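Local structure of A-adding tRNA nucleotidyltransferase (Aquifex aeolicus, 4WBY) at residues Ala170-Phe173 and Ala174-Asn178; Glu216-Phe219 and Leu220-Leu223; Asn324-Val327 and Tyr328-Leu331; Trp241-Lys244 and Val245-Leu249; Pro108-Leu111 and Lys112-Leu115. The protein adds the terminal adenosine to tRNA ending in CC, using ATP and magnesium, to complete the CCA terminus. All coordinates share one frame; numbering follows the deposited sequence.

Contact 1 (Ala170-Phe173 and Ala174-Asn178). With SO4 (sulfate ion), chain D.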
loop_
_atom_site.group_PDB
_atom_site.type_symbol
_atom_site.label_atom_id
_atom_site.label_comp_id
_atom_site.label_asym_id
_atom_site.label_seq_id
_atom_site.Cartn_x
_atom_site.Cartn_y
_atom_site.Cartn_z
ATOM N N ALA A 170 7.716 10.096 1.351
ATOM C CA ALA A 170 8.987 10.106 0.619
ATOM C C ALA A 170 9.611 8.725 0.614
ATOM O O ALA A 170 10.148 8.267 -0.402
ATOM C CB ALA A 170 9.956 11.114 1.225
ATOM N N LEU A 171 9.540 8.060 1.761
ATOM C CA LEU A 171 10.168 6.760 1.913
ATOM C C LEU A 171 9.357 5.681 1.197
ATOM O O LEU A 171 9.927 4.729 0.661
ATOM C CB LEU A 171 10.345 6.440 3.401
ATOM C CG LEU A 171 11.134 7.510 4.172
ATOM C CD1 LEU A 171 11.381 7.087 5.617
ATOM C CD2 LEU A 171 12.446 7.847 3.450
ATOM N N ARG A 172 8.035 5.840 1.155
ATOM C CA ARG A 172 7.209 4.913 0.375
ATOM C C ARG A 172 7.572 4.979 -1.113
ATOM O O ARG A 172 7.778 3.943 -1.751
ATOM C CB ARG A 172 5.714 5.181 0.561
ATOM C CG ARG A 172 4.843 4.360 -0.395
ATOM C CD ARG A 172 3.400 4.227 0.098
ATOM N NE ARG A 172 2.713 5.506 0.275
ATOM C CZ ARG A 172 2.012 6.126 -0.666
ATOM N NH1 ARG A 172 1.908 5.606 -1.882
ATOM N NH2 ARG A 172 1.409 7.274 -0.388
ATOM N N PHE A 173 7.670 6.187 -1.668
ATOM C CA PHE A 173 8.016 6.291 -3.084
ATOM C C PHE A 173 9.460 5.871 -3.343
ATOM O O PHE A 173 9.733 5.211 -4.349
ATOM C CB PHE A 173 7.752 7.704 -3.616
ATOM C CG PHE A 173 6.290 8.052 -3.661
ATOM C CD1 PHE A 173 5.403 7.281 -4.403
ATOM C CD2 PHE A 173 5.792 9.125 -2.945
ATOM C CE1 PHE A 173 4.045 7.587 -4.443
ATOM C CE2 PHE A 173 4.443 9.442 -2.988
ATOM C CZ PHE A 173 3.564 8.668 -3.734
ATOM N N ALA A 174 10.376 6.220 -2.438
ATOM C CA ALA A 174 11.771 5.797 -2.611
ATOM C C ALA A 174 11.868 4.271 -2.644
ATOM O O ALA A 174 12.540 3.700 -3.511
ATOM C CB ALA A 174 12.668 6.374 -1.506
ATOM N N GLY A 175 11.186 3.603 -1.716
ATOM C CA GLY A 175 11.236 2.152 -1.662
ATOM C C GLY A 175 10.511 1.491 -2.827
ATOM O O GLY A 175 10.996 0.511 -3.398
ATOM N N ARG A 176 9.339 2.017 -3.184
ATOM C CA ARG A 176 8.597 1.490 -4.328
ATOM C C ARG A 176 9.430 1.506 -5.598
ATOM O O ARG A 176 9.446 0.541 -6.355
ATOM C CB ARG A 176 7.320 2.300 -4.566
ATOM C CG ARG A 176 6.568 1.874 -5.822
ATOM C CD ARG A 176 5.506 2.872 -6.253
ATOM N NE ARG A 176 4.413 2.959 -5.293
ATOM C CZ ARG A 176 3.368 3.769 -5.429
ATOM N NH1 ARG A 176 3.284 4.573 -6.487
ATOM N NH2 ARG A 176 2.418 3.784 -4.510
ATOM N N LEU A 177 10.125 2.618 -5.821
ATOM C CA LEU A 177 10.766 2.875 -7.106
ATOM C C LEU A 177 12.258 2.589 -7.107
ATOM O O LEU A 177 12.904 2.714 -8.148
ATOM C CB LEU A 177 10.536 4.331 -7.524
ATOM C CG LEU A 177 9.073 4.764 -7.645
ATOM C CD1 LEU A 177 8.981 6.269 -7.845
ATOM C CD2 LEU A 177 8.372 4.009 -8.778
ATOM N N ASN A 178 12.802 2.218 -5.948
ATOM C CA ASN A 178 14.258 2.111 -5.772
ATOM C C ASN A 178 14.924 3.426 -6.172
ATOM O O ASN A 178 15.901 3.450 -6.933
ATOM C CB ASN A 178 14.843 0.938 -6.570
ATOM C CG ASN A 178 16.265 0.600 -6.159
ATOM O OD1 ASN A 178 16.682 0.883 -5.035
ATOM N ND2 ASN A 178 17.024 0.015 -7.079
HETATM S S SO4 D . 0.021 7.053 -5.361
HETATM O O1 SO4 D . 0.423 8.196 -6.201
HETATM O O2 SO4 D . 0.713 5.867 -5.858
HETATM O O3 SO4 D . 0.351 7.284 -3.955
HETATM O O4 SO4 D . -1.417 6.859 -5.513
#
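Phe173 and Arg176 lie alongside each other and point the same way, one turn apart on helix 165-177. The phenyl edge is turned to one face of the Arg176 guanidinium, with the two planes 84° apart and Phe173 CE1 3.7 Å from Arg176 NH1. Arg176 keeps CG anti to the backbone N (chi1 175°) and bends only at chi3, which carries its flat end past the ring to a bound sulfate. There Arg176 NH1 and NH2 both donate to sulfate O2, NH1 at 2.9 Å. Arg172 reaches the same ion from the turn before: its NH1 gives a nearly straight bond of 3.1 Å (173°) to sulfate O3. This helix supplies much of the ATP site, Arg172 and Arg176 included, and the sulfate, probably from the crystallisation liquor, sits where two ATP-binding arginines converge with a third, Arg35. Arg172 NH1 and Arg176 NH2 approach to 3.2 Å, a closeness the anion probably makes tolerable, helped by the salt bridges of Arg172 to Glu209 and of Arg176 to Glu216. Beneath the side chains each N-H donates to the carbonyl four residues earlier. Phe173 also packs on Asn123 of the ATP site.

Contact 2 (Glu216-Phe219 and Leu220-Leu223)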
loop_
_atom_site.group_PDB
_atom_site.type_symbol
_atom_site.label_atom_id
_atom_site.label_comp_id
_atom_site.label_asym_id
_atom_site.label_seq_id
_atom_site.Cartn_x
_atom_site.Cartn_y
_atom_site.Cartn_z
ATOM N N GLU A 216 2.354 -2.087 -0.298
ATOM C CA GLU A 216 3.365 -2.048 -1.364
ATOM C C GLU A 216 4.111 -3.376 -1.536
ATOM O O GLU A 216 4.481 -4.019 -0.551
ATOM C CB GLU A 216 4.393 -0.947 -1.086
ATOM C CG GLU A 216 3.829 0.469 -1.028
ATOM C CD GLU A 216 3.617 1.095 -2.381
ATOM O OE1 GLU A 216 4.313 0.707 -3.339
ATOM O OE2 GLU A 216 2.756 1.995 -2.478
ATOM N N ASP A 217 4.370 -3.759 -2.783
ATOM C CA ASP A 217 5.205 -4.933 -3.052
ATOM C C ASP A 217 6.569 -4.811 -2.369
ATOM O O ASP A 217 7.129 -5.802 -1.883
ATOM C CB ASP A 217 5.405 -5.127 -4.556
ATOM C CG ASP A 217 4.175 -5.676 -5.250
ATOM O OD1 ASP A 217 3.277 -6.213 -4.567
ATOM O OD2 ASP A 217 4.122 -5.583 -6.494
ATOM N N ARG A 218 7.096 -3.589 -2.328
ATOM C CA ARG A 218 8.404 -3.338 -1.739
ATOM C C ARG A 218 8.304 -2.816 -0.298
ATOM O O ARG A 218 9.115 -2.001 0.132
ATOM C CB ARG A 218 9.184 -2.336 -2.604
ATOM C CG ARG A 218 9.444 -2.798 -4.028
ATOM C CD ARG A 218 10.667 -3.693 -4.139
ATOM N NE ARG A 218 10.464 -5.006 -3.534
ATOM C CZ ARG A 218 9.793 -6.000 -4.105
ATOM N NH1 ARG A 218 9.243 -5.832 -5.301
ATOM N NH2 ARG A 218 9.663 -7.160 -3.478
ATOM N N PHE A 219 7.311 -3.285 0.453
ATOM C CA PHE A 219 7.167 -2.863 1.847
ATOM C C PHE A 219 8.447 -3.103 2.667
ATOM O O PHE A 219 8.801 -2.269 3.488
ATOM C CB PHE A 219 5.966 -3.574 2.489
ATOM C CG PHE A 219 5.605 -3.079 3.875
ATOM C CD1 PHE A 219 5.680 -1.729 4.207
ATOM C CD2 PHE A 219 5.126 -3.971 4.826
ATOM C CE1 PHE A 219 5.318 -1.288 5.484
ATOM C CE2 PHE A 219 4.761 -3.540 6.106
ATOM C CZ PHE A 219 4.855 -2.198 6.438
ATOM N N LEU A 220 9.134 -4.224 2.460
ATOM C CA LEU A 220 10.359 -4.475 3.222
ATOM C C LEU A 220 11.415 -3.396 2.947
ATOM O O LEU A 220 12.064 -2.913 3.872
ATOM C CB LEU A 220 10.931 -5.869 2.925
ATOM C CG LEU A 220 12.181 -6.227 3.743
ATOM C CD1 LEU A 220 11.971 -5.964 5.240
ATOM C CD2 LEU A 220 12.590 -7.674 3.509
ATOM N N GLU A 221 11.567 -2.999 1.684
ATOM C CA GLU A 221 12.507 -1.930 1.360
ATOM C C GLU A 221 12.083 -0.618 2.011
ATOM O O GLU A 221 12.924 0.173 2.460
ATOM C CB GLU A 221 12.623 -1.745 -0.153
ATOM C CG GLU A 221 13.464 -2.811 -0.851
ATOM C CD GLU A 221 12.714 -4.088 -1.193
ATOM O OE1 GLU A 221 11.520 -4.215 -0.844
ATOM O OE2 GLU A 221 13.344 -4.975 -1.817
ATOM N N ILE A 222 10.779 -0.378 2.055
ATOM C CA ILE A 222 10.271 0.824 2.694
ATOM C C ILE A 222 10.556 0.774 4.200
ATOM O O ILE A 222 10.968 1.777 4.790
ATOM C CB ILE A 222 8.770 1.005 2.420
ATOM C CG1 ILE A 222 8.535 1.224 0.915
ATOM C CG2 ILE A 222 8.195 2.172 3.217
ATOM C CD1 ILE A 222 7.075 1.096 0.486
ATOM N N LEU A 223 10.359 -0.391 4.817
ATOM C CA LEU A 223 10.686 -0.558 6.230
ATOM C C LEU A 223 12.170 -0.314 6.507
ATOM O O LEU A 223 12.519 0.239 7.547
ATOM C CB LEU A 223 10.292 -1.953 6.731
ATOM C CG LEU A 223 8.780 -2.163 6.861
ATOM C CD1 LEU A 223 8.462 -3.612 7.233
ATOM C CD2 LEU A 223 8.165 -1.193 7.864
HETATM O O HOH W 1 8.294 -6.491 0.623
HETATM O O HOH W 2 10.733 -6.732 -0.841
#
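Phe219 holds CG anti to its own N (chi1 -172°), while Leu223, one turn on, sets CG beside its N (chi1 -71°), and these settings lay the leucine over one face of the phenyl ring. Leu223 CD1 makes a CH-pi contact 4.0 Å from the ring centroid and 15° off the normal; CD2 meets the rim, 3.7 Å from Phe219 CE1. Arg218 folds back at chi2 and chi3, Glu221 bends at chi2, and Arg218 NE thereby reaches Glu221 OE1 in a salt bridge of 3.0 Å. OE1 lies in the guanidinium plane of Arg218, while NE meets the oxygen from above the carboxylate plane. A type I turn, Glu216 to Phe219, leads into helix 219-228 with Arg218 at the N-cap, so this charged pair stands at the helix start. One water accepts from Arg218 NH2 and donates to Glu221 OE1; Glu221 OE2 has a further salt bridge to Arg253. Ile222 CD1 rests on Glu216 CG at 3.6 Å, against the stem of a carboxylate that is salt-bridged to Arg176 of the ATP site. In the first helical turn, Ile222 N donates to Arg218 O at 3.0 Å.

Contact 3 (Asn324-Val327 and Tyr328-Leu331)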
loop_
_atom_site.group_PDB
_atom_site.type_symbol
_atom_site.label_atom_id
_atom_site.label_comp_id
_atom_site.label_asym_id
_atom_site.label_seq_id
_atom_site.Cartn_x
_atom_site.Cartn_y
_atom_site.Cartn_z
ATOM N N ASN A 324 2.232 -37.408 11.849
ATOM C CA ASN A 324 1.695 -36.367 10.973
ATOM C C ASN A 324 0.284 -35.926 11.344
ATOM O O ASN A 324 -0.073 -34.762 11.166
ATOM C CB ASN A 324 1.709 -36.841 9.517
ATOM C CG ASN A 324 3.111 -37.013 8.975
ATOM O OD1 ASN A 324 4.068 -36.466 9.519
ATOM N ND2 ASN A 324 3.238 -37.771 7.893
ATOM N N TYR A 325 -0.518 -36.855 11.854
ATOM C CA TYR A 325 -1.900 -36.543 12.198
ATOM C C TYR A 325 -1.973 -35.536 13.340
ATOM O O TYR A 325 -2.889 -34.720 13.391
ATOM C CB TYR A 325 -2.674 -37.813 12.570
ATOM C CG TYR A 325 -4.074 -37.526 13.070
ATOM C CD1 TYR A 325 -5.073 -37.111 12.197
ATOM C CD2 TYR A 325 -4.392 -37.654 14.417
ATOM C CE1 TYR A 325 -6.353 -36.837 12.649
ATOM C CE2 TYR A 325 -5.670 -37.382 14.879
ATOM C CZ TYR A 325 -6.646 -36.974 13.991
ATOM O OH TYR A 325 -7.918 -36.703 14.442
ATOM N N GLU A 326 -1.009 -35.588 14.253
ATOM C CA GLU A 326 -0.989 -34.636 15.357
ATOM C C GLU A 326 -0.662 -33.242 14.832
ATOM O O GLU A 326 -1.255 -32.248 15.258
ATOM C CB GLU A 326 0.018 -35.059 16.429
ATOM C CG GLU A 326 -0.031 -34.205 17.688
ATOM C CD GLU A 326 0.725 -34.826 18.850
ATOM O OE1 GLU A 326 1.643 -35.640 18.603
ATOM O OE2 GLU A 326 0.394 -34.504 20.011
ATOM N N VAL A 327 0.285 -33.174 13.903
ATOM C CA VAL A 327 0.617 -31.916 13.246
ATOM C C VAL A 327 -0.629 -31.365 12.555
ATOM O O VAL A 327 -0.958 -30.179 12.680
ATOM C CB VAL A 327 1.761 -32.094 12.226
ATOM C CG1 VAL A 327 2.011 -30.806 11.463
ATOM C CG2 VAL A 327 3.038 -32.547 12.929
ATOM N N TYR A 328 -1.337 -32.245 11.849
ATOM C CA TYR A 328 -2.558 -31.861 11.149
ATOM C C TYR A 328 -3.611 -31.318 12.108
ATOM O O TYR A 328 -4.231 -30.290 11.836
ATOM C CB TYR A 328 -3.112 -33.057 10.363
ATOM C CG TYR A 328 -4.558 -32.926 9.928
ATOM C CD1 TYR A 328 -4.900 -32.231 8.774
ATOM C CD2 TYR A 328 -5.578 -33.519 10.660
ATOM C CE1 TYR A 328 -6.221 -32.121 8.371
ATOM C CE2 TYR A 328 -6.902 -33.413 10.265
ATOM C CZ TYR A 328 -7.216 -32.712 9.121
ATOM O OH TYR A 328 -8.533 -32.610 8.728
ATOM N N ARG A 329 -3.805 -32.004 13.232
ATOM C CA ARG A 329 -4.802 -31.596 14.220
ATOM C C ARG A 329 -4.472 -30.235 14.828
ATOM O O ARG A 329 -5.362 -29.416 15.068
ATOM C CB ARG A 329 -4.920 -32.651 15.324
ATOM C CG ARG A 329 -5.985 -32.351 16.367
ATOM C CD ARG A 329 -5.882 -33.311 17.543
ATOM N NE ARG A 329 -4.508 -33.409 18.028
ATOM C CZ ARG A 329 -3.945 -32.547 18.869
ATOM N NH1 ARG A 329 -4.640 -31.514 19.326
ATOM N NH2 ARG A 329 -2.685 -32.715 19.250
ATOM N N LEU A 330 -3.189 -29.991 15.070
ATOM C CA LEU A 330 -2.745 -28.723 15.644
ATOM C C LEU A 330 -2.856 -27.555 14.663
ATOM O O LEU A 330 -3.131 -26.422 15.068
ATOM C CB LEU A 330 -1.299 -28.846 16.138
ATOM C CG LEU A 330 -1.100 -29.702 17.390
ATOM C CD1 LEU A 330 0.374 -30.023 17.594
ATOM C CD2 LEU A 330 -1.670 -28.997 18.612
ATOM N N LEU A 331 -2.648 -27.831 13.379
ATOM C CA LEU A 331 -2.608 -26.769 12.368
ATOM C C LEU A 331 -3.948 -26.490 11.705
ATOM O O LEU A 331 -4.174 -25.387 11.204
ATOM C CB LEU A 331 -1.579 -27.103 11.288
ATOM C CG LEU A 331 -0.131 -27.204 11.780
ATOM C CD1 LEU A 331 0.802 -27.548 10.634
ATOM C CD2 LEU A 331 0.301 -25.907 12.461
#
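Tyr325 and Tyr328, Glu326 and Arg329, and Val327 and Leu331 pair off along helix 324-331, a short helix of the all-helical C-terminal part of the chain, the contact's centre about 35 Å from the centre of the chain and away from the ATP site. The backbone bonds come first: Tyr328, Arg329, Leu330 and Leu331 each donate N-H to the carbonyl four residues earlier, the regular alpha-helical pattern. The last, Leu331 N to Val327 O, is the most bent of the four, here where the helix is ending.

Among the aromatic contacts, both tyrosines hold CG anti to the backbone N (chi1 174° for Tyr325, 163° for Tyr328), which sends the two rings off the same flank. They meet obliquely, neither stacked nor edge-to-face, with planes 31° apart and centroids 6.0 Å apart; Tyr328 CD2 comes 3.9 Å from Tyr325 CD1. Both side chains also touch helix 380-394, so the pair lies between the two helices. Tyr328 OH has hydrogen bonds with Lys332 and Lys390.

The charged pair is looser. Glu326 and Arg329 run side by side, and Arg329 NH2 lies 3.6 Å from Glu326 OE2, a long salt bridge, with the carboxylate at the guanidinium edge. The same nitrogen of Arg329 passes nearer the aliphatic part of the glutamate, 3.4 Å from Glu326 CG.

The apolar contact is on another flank, turned to Leu318 of helix 311-320. Val327 and Leu331 lie alongside one another there, Val327 CG1 touching Leu331 CD1 at 3.6 Å.

Contact 4 (Trp241-Lys244 and Val245-Leu249)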
loop_
_atom_site.group_PDB
_atom_site.type_symbol
_atom_site.label_atom_id
_atom_site.label_comp_id
_atom_site.label_asym_id
_atom_site.label_seq_id
_atom_site.Cartn_x
_atom_site.Cartn_y
_atom_site.Cartn_z
ATOM N N TRP A 241 13.786 -0.987 17.082
ATOM C CA TRP A 241 14.380 -1.987 16.206
ATOM C C TRP A 241 15.407 -2.832 16.946
ATOM O O TRP A 241 16.017 -2.382 17.919
ATOM C CB TRP A 241 15.074 -1.331 15.019
ATOM C CG TRP A 241 14.179 -0.848 13.935
ATOM C CD1 TRP A 241 13.712 0.418 13.765
ATOM C CD2 TRP A 241 13.657 -1.622 12.847
ATOM N NE1 TRP A 241 12.930 0.484 12.634
ATOM C CE2 TRP A 241 12.875 -0.757 12.058
ATOM C CE3 TRP A 241 13.777 -2.962 12.464
ATOM C CZ2 TRP A 241 12.225 -1.181 10.906
ATOM C CZ3 TRP A 241 13.120 -3.386 11.324
ATOM C CH2 TRP A 241 12.359 -2.498 10.556
ATOM N N ASN A 242 15.602 -4.056 16.467
ATOM C CA ASN A 242 16.785 -4.833 16.815
ATOM C C ASN A 242 17.085 -5.813 15.690
ATOM O O ASN A 242 16.272 -5.989 14.774
ATOM C CB ASN A 242 16.615 -5.569 18.148
ATOM C CG ASN A 242 15.446 -6.522 18.141
ATOM O OD1 ASN A 242 15.420 -7.479 17.373
ATOM N ND2 ASN A 242 14.474 -6.274 19.011
ATOM N N GLU A 243 18.253 -6.442 15.760
ATOM C CA GLU A 243 18.727 -7.311 14.694
ATOM C C GLU A 243 17.835 -8.534 14.510
ATOM O O GLU A 243 17.595 -8.961 13.382
ATOM C CB GLU A 243 20.172 -7.742 14.972
ATOM C CG GLU A 243 20.761 -8.696 13.943
ATOM C CD GLU A 243 20.992 -8.048 12.586
ATOM O OE1 GLU A 243 20.896 -6.807 12.479
ATOM O OE2 GLU A 243 21.275 -8.788 11.621
ATOM N N LYS A 244 17.336 -9.079 15.617
ATOM C CA LYS A 244 16.445 -10.238 15.570
ATOM C C LYS A 244 15.198 -9.964 14.732
ATOM O O LYS A 244 14.840 -10.759 13.864
ATOM C CB LYS A 244 16.025 -10.653 16.980
ATOM C CG LYS A 244 16.094 -12.145 17.229
ATOM C CD LYS A 244 17.533 -12.588 17.440
ATOM C CE LYS A 244 18.138 -11.911 18.659
ATOM N NZ LYS A 244 17.321 -12.158 19.882
ATOM N N VAL A 245 14.538 -8.841 15.005
ATOM C CA VAL A 245 13.342 -8.455 14.265
ATOM C C VAL A 245 13.666 -8.246 12.790
ATOM O O VAL A 245 12.937 -8.702 11.907
ATOM C CB VAL A 245 12.708 -7.175 14.852
ATOM C CG1 VAL A 245 11.676 -6.593 13.894
ATOM C CG2 VAL A 245 12.077 -7.469 16.211
ATOM N N LEU A 246 14.767 -7.560 12.521
ATOM C CA LEU A 246 15.152 -7.286 11.146
ATOM C C LEU A 246 15.370 -8.584 10.370
ATOM O O LEU A 246 14.869 -8.742 9.259
ATOM C CB LEU A 246 16.412 -6.423 11.122
ATOM C CG LEU A 246 16.894 -5.934 9.760
ATOM C CD1 LEU A 246 15.830 -5.078 9.098
ATOM C CD2 LEU A 246 18.186 -5.152 9.921
ATOM N N GLN A 247 16.098 -9.522 10.968
ATOM C CA GLN A 247 16.366 -10.791 10.304
ATOM C C GLN A 247 15.084 -11.596 10.103
ATOM O O GLN A 247 14.938 -12.292 9.096
ATOM C CB GLN A 247 17.389 -11.609 11.095
ATOM C CG GLN A 247 18.772 -10.983 11.117
ATOM C CD GLN A 247 19.278 -10.643 9.726
ATOM O OE1 GLN A 247 19.061 -11.394 8.774
ATOM N NE2 GLN A 247 19.950 -9.503 9.602
ATOM N N LYS A 248 14.151 -11.486 11.047
ATOM C CA LYS A 248 12.856 -12.150 10.904
ATOM C C LYS A 248 12.077 -11.612 9.698
ATOM O O LYS A 248 11.385 -12.370 9.014
ATOM C CB LYS A 248 12.021 -11.989 12.173
ATOM C CG LYS A 248 12.495 -12.830 13.343
ATOM C CD LYS A 248 11.517 -12.745 14.494
ATOM C CE LYS A 248 10.167 -13.290 14.087
ATOM N NZ LYS A 248 10.284 -14.708 13.646
ATOM N N LEU A 249 12.180 -10.311 9.437
ATOM C CA LEU A 249 11.491 -9.714 8.289
ATOM C C LEU A 249 12.025 -10.275 6.968
ATOM O O LEU A 249 11.252 -10.542 6.044
ATOM C CB LEU A 249 11.620 -8.187 8.305
ATOM C CG LEU A 249 10.965 -7.452 9.474
ATOM C CD1 LEU A 249 11.299 -5.967 9.420
ATOM C CD2 LEU A 249 9.463 -7.648 9.445
#
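The N-terminal turn of helix 243-262 is capped by Asn242, with Trp241 folded back over the turn that follows. Asn242 OD1 accepts from Val245 N at 2.9 Å in a nearly straight bond (166°), and chi1 of 59°, which tucks CG between the backbone N and the carbonyl carbon, is what brings the amide oxygen to that N-H. Asn242 O accepts from Leu246 N at 3.1 Å, in the carbonyl plane, so one residue answers two amides of the first turn. With an alanine here, Val245 N-H is likely to lose its side-chain acceptor, leaving the first turn less firmly capped. Trp241 swings its indole across the leucines: CZ3 lies 3.7 Å from Leu249 CD1, which comes at the ring edge, and 3.9 Å from Leu246 CD1, which approaches obliquely. The indole also packs on Arg227 of helix 219-228 and Leu278 of helix 271-278, and makes an edge-to-face pair with Phe239. Glu243 OE2 and Gln247 NE2 are modelled 2.5 Å apart, too close for an ordinary hydrogen bond, and that detail is doubtful. Together these residues make an asparagine N-cap with a hydrophobic staple, Trp241 on Leu246, at the start of helix 243-262, which packs on helices 219-228 and 271-278.

Contact 5 (Pro108-Leu111 and Lys112-Leu115)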
loop_
_atom_site.group_PDB
_atom_site.type_symbol
_atom_site.label_atom_id
_atom_site.label_comp_id
_atom_site.label_asym_id
_atom_site.label_seq_id
_atom_site.Cartn_x
_atom_site.Cartn_y
_atom_site.Cartn_z
ATOM N N PRO A 108 -8.270 33.169 -9.816
ATOM C CA PRO A 108 -8.268 31.739 -9.485
ATOM C C PRO A 108 -6.887 31.116 -9.639
ATOM O O PRO A 108 -6.009 31.717 -10.261
ATOM C CB PRO A 108 -9.249 31.144 -10.494
ATOM C CG PRO A 108 -9.179 32.068 -11.662
ATOM C CD PRO A 108 -8.982 33.441 -11.078
ATOM N N ALA A 109 -6.707 29.921 -9.087
ATOM C CA ALA A 109 -5.410 29.262 -9.103
ATOM C C ALA A 109 -5.040 28.768 -10.496
ATOM O O ALA A 109 -5.884 28.267 -11.245
ATOM C CB ALA A 109 -5.391 28.102 -8.113
ATOM N N SER A 110 -3.767 28.923 -10.836
ATOM C CA SER A 110 -3.229 28.359 -12.063
ATOM C C SER A 110 -2.869 26.895 -11.849
ATOM O O SER A 110 -2.723 26.441 -10.707
ATOM C CB SER A 110 -1.991 29.133 -12.504
ATOM O OG SER A 110 -0.924 28.898 -11.598
ATOM N N LEU A 111 -2.712 26.160 -12.945
ATOM C CA LEU A 111 -2.174 24.811 -12.873
ATOM C C LEU A 111 -0.850 24.779 -12.105
ATOM O O LEU A 111 -0.640 23.905 -11.262
ATOM C CB LEU A 111 -1.980 24.236 -14.273
ATOM C CG LEU A 111 -1.313 22.863 -14.341
ATOM C CD1 LEU A 111 -2.211 21.781 -13.746
ATOM C CD2 LEU A 111 -0.957 22.544 -15.774
ATOM N N LYS A 112 0.038 25.733 -12.384
ATOM C CA LYS A 112 1.355 25.733 -11.749
ATOM C C LYS A 112 1.226 25.846 -10.230
ATOM O O LYS A 112 1.949 25.184 -9.483
ATOM C CB LYS A 112 2.229 26.865 -12.303
ATOM C CG LYS A 112 3.657 26.886 -11.750
ATOM C CD LYS A 112 4.526 27.885 -12.516
ATOM C CE LYS A 112 5.958 27.916 -12.001
ATOM N NZ LYS A 112 6.752 29.001 -12.657
ATOM N N GLU A 113 0.288 26.668 -9.776
ATOM C CA GLU A 113 0.036 26.815 -8.350
ATOM C C GLU A 113 -0.538 25.537 -7.749
ATOM O O GLU A 113 -0.235 25.184 -6.607
ATOM C CB GLU A 113 -0.901 27.991 -8.102
ATOM C CG GLU A 113 -0.227 29.326 -8.335
ATOM C CD GLU A 113 -1.170 30.499 -8.176
ATOM O OE1 GLU A 113 -2.253 30.491 -8.797
ATOM O OE2 GLU A 113 -0.823 31.429 -7.424
ATOM N N ASP A 114 -1.354 24.834 -8.527
ATOM C CA ASP A 114 -1.900 23.556 -8.083
ATOM C C ASP A 114 -0.833 22.456 -8.021
ATOM O O ASP A 114 -0.896 21.550 -7.188
ATOM C CB ASP A 114 -3.030 23.122 -9.011
ATOM C CG ASP A 114 -3.681 21.840 -8.563
ATOM O OD1 ASP A 114 -3.253 20.767 -9.040
ATOM O OD2 ASP A 114 -4.619 21.904 -7.735
ATOM N N LEU A 115 0.142 22.525 -8.915
ATOM C CA LEU A 115 1.182 21.506 -8.951
ATOM C C LEU A 115 2.253 21.731 -7.884
ATOM O O LEU A 115 2.759 20.775 -7.302
ATOM C CB LEU A 115 1.827 21.463 -10.334
ATOM C CG LEU A 115 0.903 21.029 -11.471
ATOM C CD1 LEU A 115 1.640 21.111 -12.791
ATOM C CD2 LEU A 115 0.425 19.615 -11.225
HETATM O O HOH W 3 -3.008 32.492 -10.349
#
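Ser110 and Glu113 exchange bonds across the first turn of helix 111-116, forming a capping box in the head domain, the nucleotidyltransferase part of this chain, which is itself the C-terminal piece of a longer protein. Two reciprocal hydrogen bonds define it. Glu113 N donates to Ser110 OG at 3.1 Å, and Ser110 N donates to Glu113 OE1 at 3.0 Å, the latter nearly straight (169°) and using the anti lone pair of that oxygen. With chi1 at 69°, the serine hydroxyl stands between its backbone N and carbonyl carbon, facing the Glu113 N-H. The glutamate is extended beyond CG, which lets its carboxylate reach back to Ser110 N.

Charge and water add to the grip on the carboxylate. A water donates to Glu113 OE1 at 2.6 Å and also to Pro108 O, tying the incoming loop to the carboxylate, and Arg94 forms a salt bridge with the same oxygen. A leucine in place of Glu113 would probably leave Ser110 N and Arg94 without their acceptor and free the loop at Pro108 from its water link. Asp114 is held by other residues: its carboxylate is salt-bridged to Arg118, a residue of the ATP site, and to Arg117.

Backbone bonds carry the helix on from the cap, Asp114 N to Ser110 O and Leu115 N to Leu111 O. The apolar contact is between the two leucines, on the side where Leu115 meets Tyr140 and Phe141. Leu111 and Leu115 cross at a slant, with Leu111 CG 3.8 Å from Leu115 CD1.

Along the chain the order is contact 5, 1, 2, 4, 3. Contact 5 sits in the head domain, its centre about 26 Å from that of contact 1. The centres of contacts 3 and 5 are about 63 Å apart, on opposite sides of the chain's centre, in keeping with the elongated, seahorse-like shape. Contacts 1 and 2 touch, with centres about 8 Å apart: Arg176 NH2 meets Glu216 OE2 at 2.7 Å, tying the ATP-binding helix 165-177 to the turn that leads into helix 219-228. Contact 2 touches contact 4 through Leu220 and Leu249, joining helices 219-228 and 243-262. Packing thus passes from the nucleotide site into the helical part.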